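Local coordinates for uncharacterized protein MJ1480 (Methanocaldococcus jannaschii, PDB 3MGJ) that probably converts ornithine to proline with release of ammonia, an NAD-dependent reaction of the whole enzyme, of which this chain is the N-terminal part, at residues F2-L8 / Y48-I54; K24-M28 / I64-L68; R9-I13 / K43-Y48. Numbering follows the deposited sequence.

In the fold
Two adjacent strands and two helices illustrate how a βαββαβ chain closes on itself. From the N terminus, strand 2-10 runs out to residues 9-13, helix 17-27 packs over the sheet, and edge strand 31-38 follows. The chain then returns through 43-48 into strand 47-55. Contact 3 closes the shorter loop, and contact 1 extends the same strand pair and encloses it, the two sharing Tyr48. Contact 2 crosses both: residues 24-28 lie within their loops, whereas 64-68 follow on helix 58-74. It touches contact 1 where Leu65 packs on Arg4, Ile6 and Val53, joining the helix layer to the central strands; contact 3 lies about 22 Å from it, centre to centre.

Contact 1. Residues F2-L8 / Y48-I54; sequences FMREIEL and YAKILVI
Two extended strands, 2-8 and 48-54, run antiparallel (159°, axes 4.6 Å apart) with Met3 opposite Ile54, Glu5 opposite Leu52 and Glu7 opposite Lys50. The alternate pairs Arg4-Val53, Ile6-Ile51 and Leu8-Ala49 are hydrogen-bonded; Ile6 N to Ile51 O is 2.8 Å. The face bearing Arg4, Ile6, Leu8, Ile51 and Val53 meets the helices. Ala49 offers little bulk opposite Leu8, whose side chain (chi1 m, chi2 near -31°) reaches Ile51 instead (CD2 to CD1 3.2 Å), while Ile6 (chi1 p) sets CG2 4.4 Å from Val53 CG2. On the other face Leu52 (chi1 t) settles CD1 between Met3 CB (4.2 Å) and Glu5 CB (4.4 Å), and selenomethionine Met3 sets CG 4.2 Å from Ile54 CG2. Such central pairing is characteristic of ferredoxin-like sheets. Lys50 NZ makes a salt bridge to Glu36 and a long one, 3.9 Å, to Glu7 OE1. Both faces are thus mixed: the helix side mainly aliphatic, with Arg4 salt-bridged to Asp62 at one end; the other sets Met3, Leu52 and Ile54 beside charged Glu5, Glu7 and Lys50.

Contact 2. Residues K24-M28 / I64-L68; sequences KILDM and ILNEL
Two helices on the same face of one sheet meet here through six side chains, those of Lys24, Ile25, Met28, Ile64, Glu67 and Leu68. Both backbones are helical, 24-27 as the last part of helix 17-27 and 64-68 within the longer helix 58-74; Met28 N still bonds to Lys24 O at 3.0 Å, as Leu68 N does to Ile64 O at 2.9 Å. The nearest CA pairs are Ile25-Ile64 at 6.4 Å and Lys24-Leu68 at 7.8 Å. Lys24, with chi1 in t, points toward the other helix: its CB lies 4.2 Å from Leu68 CD1, and farther out NZ forms a long salt bridge, 3.7 Å, to Glu67 OE1. Ile25, in the m,t rotamer, sets off sideways, so that CG1 faces both Ile64 CG2 (4.2 Å) and Leu68 CD2 (4.1 Å). Leu26 and Asp27 turn to the other side of the helix. One turn after Lys24, Met28, a selenomethionine with chi1 m and chi2 t, points toward the other helix and extends across the gap: SE rests 4.0 Å from both CA and CG1 of Ile64; CE is modelled 3.3 Å from Glu67 CB. The Met28 carbonyl oxygen accepts a hydrogen bond from His60 NE2. Beneath, Ile25 and Ile64 also touch Val53 of the sheet, whereas Lys24 and Glu67 lie on the side away from the sheet. No hydrogen bond links the segments. Two helices packed by aliphatic side chains over one face of a four-stranded antiparallel sheet are the hallmark of the ferredoxin-like βαββαβ fold.

Contact 3. Residues R9-I13 / K43-Y48; sequences RGHII and KTDPSY
The pairing of strands 2-10 and 47-55 ends here, with the Gly10-Ser47 and Arg9-Tyr48 bridges, and 43-48 and 9-13 continue as loops. Lys43 starts the second segment with its side chain leading away, NZ making a salt bridge to Asp23 of the second subunit; the carbonyl O of Lys43 lies 3.4 Å from His11 NE2. Thr44 and Asp45 turn their side chains away, yet their carbonyl oxygens stay near the imidazole, Thr44 O at its edge, 4.5 Å from His11 CE1. Pro46 sets CB over one face of the Arg9 guanidinium, with CG 4.0 Å from Arg9 NH1, while its CA is 3.4 Å from Gly10 O. Ser47 is extended and forms the antiparallel hydrogen-bonded pair with Gly10: Ser47 N to Gly10 O 2.8 Å, Gly10 N to Ser47 O 3.0 Å. Gly10 adopts phi/psi 125/-123, where a CB would be jammed against the carbonyl oxygen of Arg9. Ile12 CG1 is 4.3 Å from Ser47 CB, and Ile13 CD1 4.1 Å from Ser47 OG. Tyr48 completes the non-hydrogen-bonded pair with Arg9, CA to CA 4.5 Å. This is the end of the central strand pair of a ferredoxin-like sheet, which contributes Ile13 and Lys43 to the interface with the second subunit.

Contact 1. Residues F2-L8 / Y48-I54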
# COMPACT_ATOMS: atom_id res chain seq x y z
N PHE A 2 -20.58 0.42 13.85
CA PHE A 2 -20.69 1.17 12.62
C PHE A 2 -19.46 1.05 11.70
O PHE A 2 -18.36 0.77 12.16
CB PHE A 2 -21.03 2.63 12.94
CG PHE A 2 -21.62 3.36 11.79
CD1 PHE A 2 -22.92 3.08 11.37
CD2 PHE A 2 -20.89 4.31 11.10
CE1 PHE A 2 -23.47 3.76 10.29
CE2 PHE A 2 -21.43 4.99 10.02
CZ PHE A 2 -22.72 4.71 9.61
N MSE A 3 -19.67 1.25 10.40
CA MSE A 3 -18.58 1.27 9.42
C MSE A 3 -18.73 2.38 8.41
O MSE A 3 -19.80 2.55 7.86
CB MSE A 3 -18.56 -0.01 8.61
CG MSE A 3 -18.56 -1.29 9.40
SE MSE A 3 -18.90 -2.75 8.17
CE MSE A 3 -20.39 -3.59 9.13
N ARG A 4 -17.66 3.09 8.14
CA ARG A 4 -17.60 3.92 6.95
C ARG A 4 -16.30 3.65 6.23
O ARG A 4 -15.34 3.21 6.83
CB ARG A 4 -17.73 5.41 7.27
CG ARG A 4 -18.00 6.28 6.03
CD ARG A 4 -18.35 7.74 6.37
NE ARG A 4 -19.79 7.97 6.61
CZ ARG A 4 -20.33 8.18 7.81
NH1 ARG A 4 -19.58 8.19 8.90
NH2 ARG A 4 -21.64 8.40 7.92
N GLU A 5 -16.27 3.91 4.94
CA GLU A 5 -15.10 3.65 4.12
C GLU A 5 -14.43 4.96 3.77
O GLU A 5 -15.10 5.92 3.41
CB GLU A 5 -15.54 2.93 2.86
CG GLU A 5 -14.45 2.17 2.15
CD GLU A 5 -14.93 1.57 0.83
OE1 GLU A 5 -16.16 1.61 0.57
OE2 GLU A 5 -14.07 1.07 0.06
N ILE A 6 -13.11 5.02 3.90
CA ILE A 6 -12.39 6.23 3.52
C ILE A 6 -11.38 5.92 2.45
O ILE A 6 -11.11 4.77 2.17
CB ILE A 6 -11.67 6.91 4.71
CG1 ILE A 6 -10.47 6.09 5.15
CG2 ILE A 6 -12.63 7.10 5.85
CD1 ILE A 6 -9.41 6.88 5.81
N GLU A 7 -10.80 6.95 1.85
CA GLU A 7 -9.77 6.74 0.85
C GLU A 7 -8.65 7.73 1.03
O GLU A 7 -8.89 8.90 1.20
CB GLU A 7 -10.38 6.87 -0.52
CG GLU A 7 -9.43 6.79 -1.65
CD GLU A 7 -10.19 6.76 -2.95
OE1 GLU A 7 -10.81 5.71 -3.22
OE2 GLU A 7 -10.22 7.78 -3.68
N LEU A 8 -7.42 7.24 1.07
CA LEU A 8 -6.27 8.14 1.04
C LEU A 8 -5.83 8.24 -0.38
O LEU A 8 -6.00 7.31 -1.15
CB LEU A 8 -5.11 7.62 1.89
CG LEU A 8 -5.24 7.68 3.40
CD1 LEU A 8 -6.08 8.87 3.77
CD2 LEU A 8 -5.88 6.43 3.92
N TYR A 48 -3.66 5.16 -4.39
CA TYR A 48 -4.77 5.34 -3.47
C TYR A 48 -5.01 4.10 -2.64
O TYR A 48 -4.70 2.99 -3.05
CB TYR A 48 -6.04 5.83 -4.19
CG TYR A 48 -6.76 4.81 -5.03
CD1 TYR A 48 -7.48 3.76 -4.44
CD2 TYR A 48 -6.77 4.90 -6.42
CE1 TYR A 48 -8.15 2.83 -5.21
CE2 TYR A 48 -7.45 3.96 -7.20
CZ TYR A 48 -8.14 2.93 -6.59
OH TYR A 48 -8.81 1.99 -7.34
N ALA A 49 -5.51 4.30 -1.43
CA ALA A 49 -5.88 3.21 -0.57
C ALA A 49 -7.31 3.40 -0.09
O ALA A 49 -7.70 4.49 0.28
CB ALA A 49 -4.93 3.17 0.60
N LYS A 50 -8.10 2.34 -0.13
CA LYS A 50 -9.39 2.35 0.54
C LYS A 50 -9.31 1.55 1.84
O LYS A 50 -8.87 0.42 1.86
CB LYS A 50 -10.49 1.78 -0.35
CG LYS A 50 -10.78 2.56 -1.58
CD LYS A 50 -11.98 1.96 -2.27
CE LYS A 50 -12.44 2.82 -3.44
NZ LYS A 50 -12.03 2.28 -4.75
N ILE A 51 -9.74 2.17 2.92
CA ILE A 51 -9.68 1.59 4.23
C ILE A 51 -11.06 1.71 4.84
O ILE A 51 -11.66 2.78 4.81
CB ILE A 51 -8.73 2.39 5.12
CG1 ILE A 51 -7.32 2.35 4.54
CG2 ILE A 51 -8.79 1.89 6.54
CD1 ILE A 51 -6.46 3.47 4.99
N LEU A 52 -11.54 0.60 5.37
CA LEU A 52 -12.77 0.54 6.15
C LEU A 52 -12.45 0.79 7.61
O LEU A 52 -11.54 0.19 8.17
CB LEU A 52 -13.35 -0.85 5.99
CG LEU A 52 -14.75 -1.19 6.47
CD1 LEU A 52 -15.77 -0.64 5.50
CD2 LEU A 52 -14.84 -2.71 6.53
N VAL A 53 -13.20 1.70 8.23
CA VAL A 53 -13.00 2.07 9.62
C VAL A 53 -14.18 1.55 10.41
O VAL A 53 -15.31 1.71 10.01
CB VAL A 53 -12.95 3.60 9.78
CG1 VAL A 53 -12.79 3.98 11.24
CG2 VAL A 53 -11.81 4.16 8.98
N ILE A 54 -13.91 0.92 11.54
CA ILE A 54 -14.97 0.28 12.30
C ILE A 54 -14.93 0.73 13.76
O ILE A 54 -13.90 0.66 14.43
CB ILE A 54 -14.80 -1.24 12.26
CG1 ILE A 54 -14.45 -1.70 10.85
CG2 ILE A 54 -16.04 -1.90 12.76
CD1 ILE A 54 -14.05 -3.15 10.76

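Contact 2. Residues K24-M28 / I64-L68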
# COMPACT_ATOMS: atom_id res chain seq x y z
N LYS A 24 -4.03 5.83 14.87
CA LYS A 24 -5.04 6.71 15.40
C LYS A 24 -6.36 5.98 15.60
O LYS A 24 -6.92 5.99 16.69
CB LYS A 24 -5.21 7.93 14.51
CG LYS A 24 -5.84 9.12 15.22
CD LYS A 24 -4.92 9.74 16.28
CE LYS A 24 -5.72 10.28 17.45
NZ LYS A 24 -5.10 11.49 18.06
N ILE A 25 -6.84 5.32 14.55
CA ILE A 25 -7.96 4.41 14.67
C ILE A 25 -7.84 3.46 15.88
O ILE A 25 -8.72 3.45 16.75
CB ILE A 25 -8.17 3.60 13.37
CG1 ILE A 25 -8.09 4.53 12.15
CG2 ILE A 25 -9.49 2.87 13.40
CD1 ILE A 25 -8.25 3.82 10.82
N LEU A 26 -6.76 2.69 15.97
CA LEU A 26 -6.57 1.79 17.12
C LEU A 26 -6.57 2.52 18.46
O LEU A 26 -7.37 2.18 19.34
CB LEU A 26 -5.32 0.91 16.97
CG LEU A 26 -5.33 -0.06 15.77
CD1 LEU A 26 -3.95 -0.61 15.47
CD2 LEU A 26 -6.30 -1.19 15.96
N ASP A 27 -5.70 3.52 18.63
CA ASP A 27 -5.79 4.39 19.82
C ASP A 27 -7.24 4.74 20.23
O ASP A 27 -7.58 4.70 21.41
CB ASP A 27 -5.04 5.71 19.60
CG ASP A 27 -3.52 5.56 19.68
OD1 ASP A 27 -3.01 4.46 20.04
OD2 ASP A 27 -2.85 6.57 19.37
N MSE A 28 -8.09 5.09 19.27
CA MSE A 28 -9.43 5.54 19.62
C MSE A 28 -10.43 4.41 19.81
O MSE A 28 -11.60 4.65 20.06
CB MSE A 28 -9.95 6.52 18.60
CG MSE A 28 -9.04 7.68 18.33
SE MSE A 28 -9.95 9.08 17.31
CE MSE A 28 -8.68 9.13 15.88
N ILE A 64 -13.68 9.47 14.81
CA ILE A 64 -12.46 8.94 14.25
C ILE A 64 -12.25 9.51 12.88
O ILE A 64 -11.23 10.10 12.59
CB ILE A 64 -12.50 7.41 14.16
CG1 ILE A 64 -12.67 6.80 15.56
CG2 ILE A 64 -11.25 6.89 13.51
CD1 ILE A 64 -12.79 5.30 15.59
N LEU A 65 -13.25 9.37 12.04
CA LEU A 65 -13.18 9.96 10.72
C LEU A 65 -12.77 11.43 10.70
O LEU A 65 -12.03 11.84 9.82
CB LEU A 65 -14.49 9.75 9.96
CG LEU A 65 -14.82 8.30 9.67
CD1 LEU A 65 -15.78 8.29 8.53
CD2 LEU A 65 -13.60 7.52 9.29
N ASN A 66 -13.24 12.21 11.67
CA ASN A 66 -12.86 13.62 11.74
C ASN A 66 -11.39 13.87 12.10
O ASN A 66 -10.74 14.74 11.51
CB ASN A 66 -13.81 14.40 12.65
CG ASN A 66 -15.21 14.56 12.03
OD1 ASN A 66 -16.17 14.93 12.71
ND2 ASN A 66 -15.32 14.26 10.73
N GLU A 67 -10.87 13.11 13.04
CA GLU A 67 -9.44 13.06 13.29
C GLU A 67 -8.64 12.68 12.04
O GLU A 67 -7.58 13.26 11.77
CB GLU A 67 -9.16 12.02 14.36
CG GLU A 67 -9.52 12.49 15.74
CD GLU A 67 -8.49 13.45 16.26
OE1 GLU A 67 -7.32 13.34 15.83
OE2 GLU A 67 -8.86 14.31 17.08
N LEU A 68 -9.13 11.69 11.30
CA LEU A 68 -8.47 11.23 10.09
C LEU A 68 -8.57 12.29 9.01
O LEU A 68 -7.70 12.41 8.16
CB LEU A 68 -9.11 9.93 9.59
CG LEU A 68 -8.56 8.57 9.99
CD1 LEU A 68 -7.78 8.60 11.29
CD2 LEU A 68 -9.71 7.62 10.06

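Contact 3. Residues R9-I13 / K43-Y48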
# COMPACT_ATOMS: atom_id res chain seq x y z
N ARG A 9 -5.27 9.38 -0.75
CA ARG A 9 -4.84 9.59 -2.12
C ARG A 9 -3.53 10.37 -2.11
O ARG A 9 -3.33 11.27 -1.30
CB ARG A 9 -5.93 10.35 -2.86
CG ARG A 9 -5.80 10.41 -4.34
CD ARG A 9 -6.77 11.44 -4.89
NE ARG A 9 -6.74 11.53 -6.36
CZ ARG A 9 -5.88 12.27 -7.07
NH1 ARG A 9 -4.95 13.01 -6.47
NH2 ARG A 9 -5.97 12.27 -8.39
N GLY A 10 -2.63 9.99 -3.00
CA GLY A 10 -1.36 10.68 -3.14
C GLY A 10 -0.14 9.80 -3.00
O GLY A 10 0.04 8.84 -3.74
N HIS A 11 0.72 10.16 -2.05
CA HIS A 11 1.96 9.45 -1.82
C HIS A 11 1.93 8.55 -0.62
O HIS A 11 2.63 8.77 0.35
CB HIS A 11 3.12 10.43 -1.73
CG HIS A 11 3.68 10.78 -3.06
ND1 HIS A 11 2.90 11.33 -4.07
CD2 HIS A 11 4.92 10.63 -3.58
CE1 HIS A 11 3.65 11.51 -5.14
NE2 HIS A 11 4.88 11.09 -4.88
N ILE A 12 1.11 7.52 -0.72
CA ILE A 12 0.92 6.58 0.36
C ILE A 12 2.22 5.94 0.82
O ILE A 12 2.47 5.82 2.01
CB ILE A 12 -0.08 5.48 -0.04
CG1 ILE A 12 -1.35 6.12 -0.59
CG2 ILE A 12 -0.40 4.60 1.16
CD1 ILE A 12 -1.75 7.37 0.16
N ILE A 13 3.04 5.53 -0.15
CA ILE A 13 4.30 4.84 0.11
C ILE A 13 5.48 5.80 0.21
O ILE A 13 5.63 6.71 -0.61
CB ILE A 13 4.59 3.81 -1.00
CG1 ILE A 13 3.39 2.88 -1.21
CG2 ILE A 13 5.85 3.02 -0.68
CD1 ILE A 13 2.90 2.82 -2.64
N LYS A 43 5.94 6.75 -10.32
CA LYS A 43 5.98 7.17 -8.92
C LYS A 43 5.60 8.63 -8.71
O LYS A 43 5.46 9.10 -7.58
CB LYS A 43 7.38 6.94 -8.34
CG LYS A 43 8.42 7.96 -8.77
CD LYS A 43 9.81 7.54 -8.28
CE LYS A 43 10.89 8.57 -8.61
NZ LYS A 43 12.09 8.38 -7.75
N THR A 44 5.44 9.34 -9.83
CA THR A 44 5.12 10.74 -9.81
C THR A 44 3.60 10.88 -9.83
O THR A 44 3.04 11.93 -9.54
CB THR A 44 5.72 11.42 -11.03
OG1 THR A 44 5.25 12.77 -11.10
CG2 THR A 44 5.28 10.67 -12.28
N ASP A 45 2.94 9.79 -10.18
CA ASP A 45 1.49 9.74 -10.10
C ASP A 45 1.05 9.30 -8.71
O ASP A 45 1.85 8.79 -7.91
CB ASP A 45 0.92 8.82 -11.18
CG ASP A 45 1.31 9.26 -12.57
OD1 ASP A 45 1.60 10.46 -12.76
OD2 ASP A 45 1.33 8.41 -13.48
N PRO A 46 -0.23 9.50 -8.41
CA PRO A 46 -0.76 9.23 -7.07
C PRO A 46 -1.22 7.79 -6.92
O PRO A 46 -1.78 7.22 -7.85
CB PRO A 46 -1.98 10.17 -6.98
CG PRO A 46 -1.89 11.07 -8.20
CD PRO A 46 -1.20 10.25 -9.22
N SER A 47 -1.01 7.22 -5.75
CA SER A 47 -1.62 5.94 -5.44
C SER A 47 -2.87 6.19 -4.63
O SER A 47 -3.14 7.31 -4.23
CB SER A 47 -0.66 5.06 -4.65
OG SER A 47 0.65 5.11 -5.20
N TYR A 48 -3.66 5.16 -4.39
CA TYR A 48 -4.77 5.34 -3.47
C TYR A 48 -5.01 4.10 -2.64
O TYR A 48 -4.70 2.99 -3.05
CB TYR A 48 -6.04 5.83 -4.19
CG TYR A 48 -6.76 4.81 -5.03
CD1 TYR A 48 -7.48 3.76 -4.44
CD2 TYR A 48 -6.77 4.90 -6.42
CE1 TYR A 48 -8.15 2.83 -5.21
CE2 TYR A 48 -7.45 3.96 -7.20
CZ TYR A 48 -8.14 2.93 -6.59
OH TYR A 48 -8.81 1.99 -7.34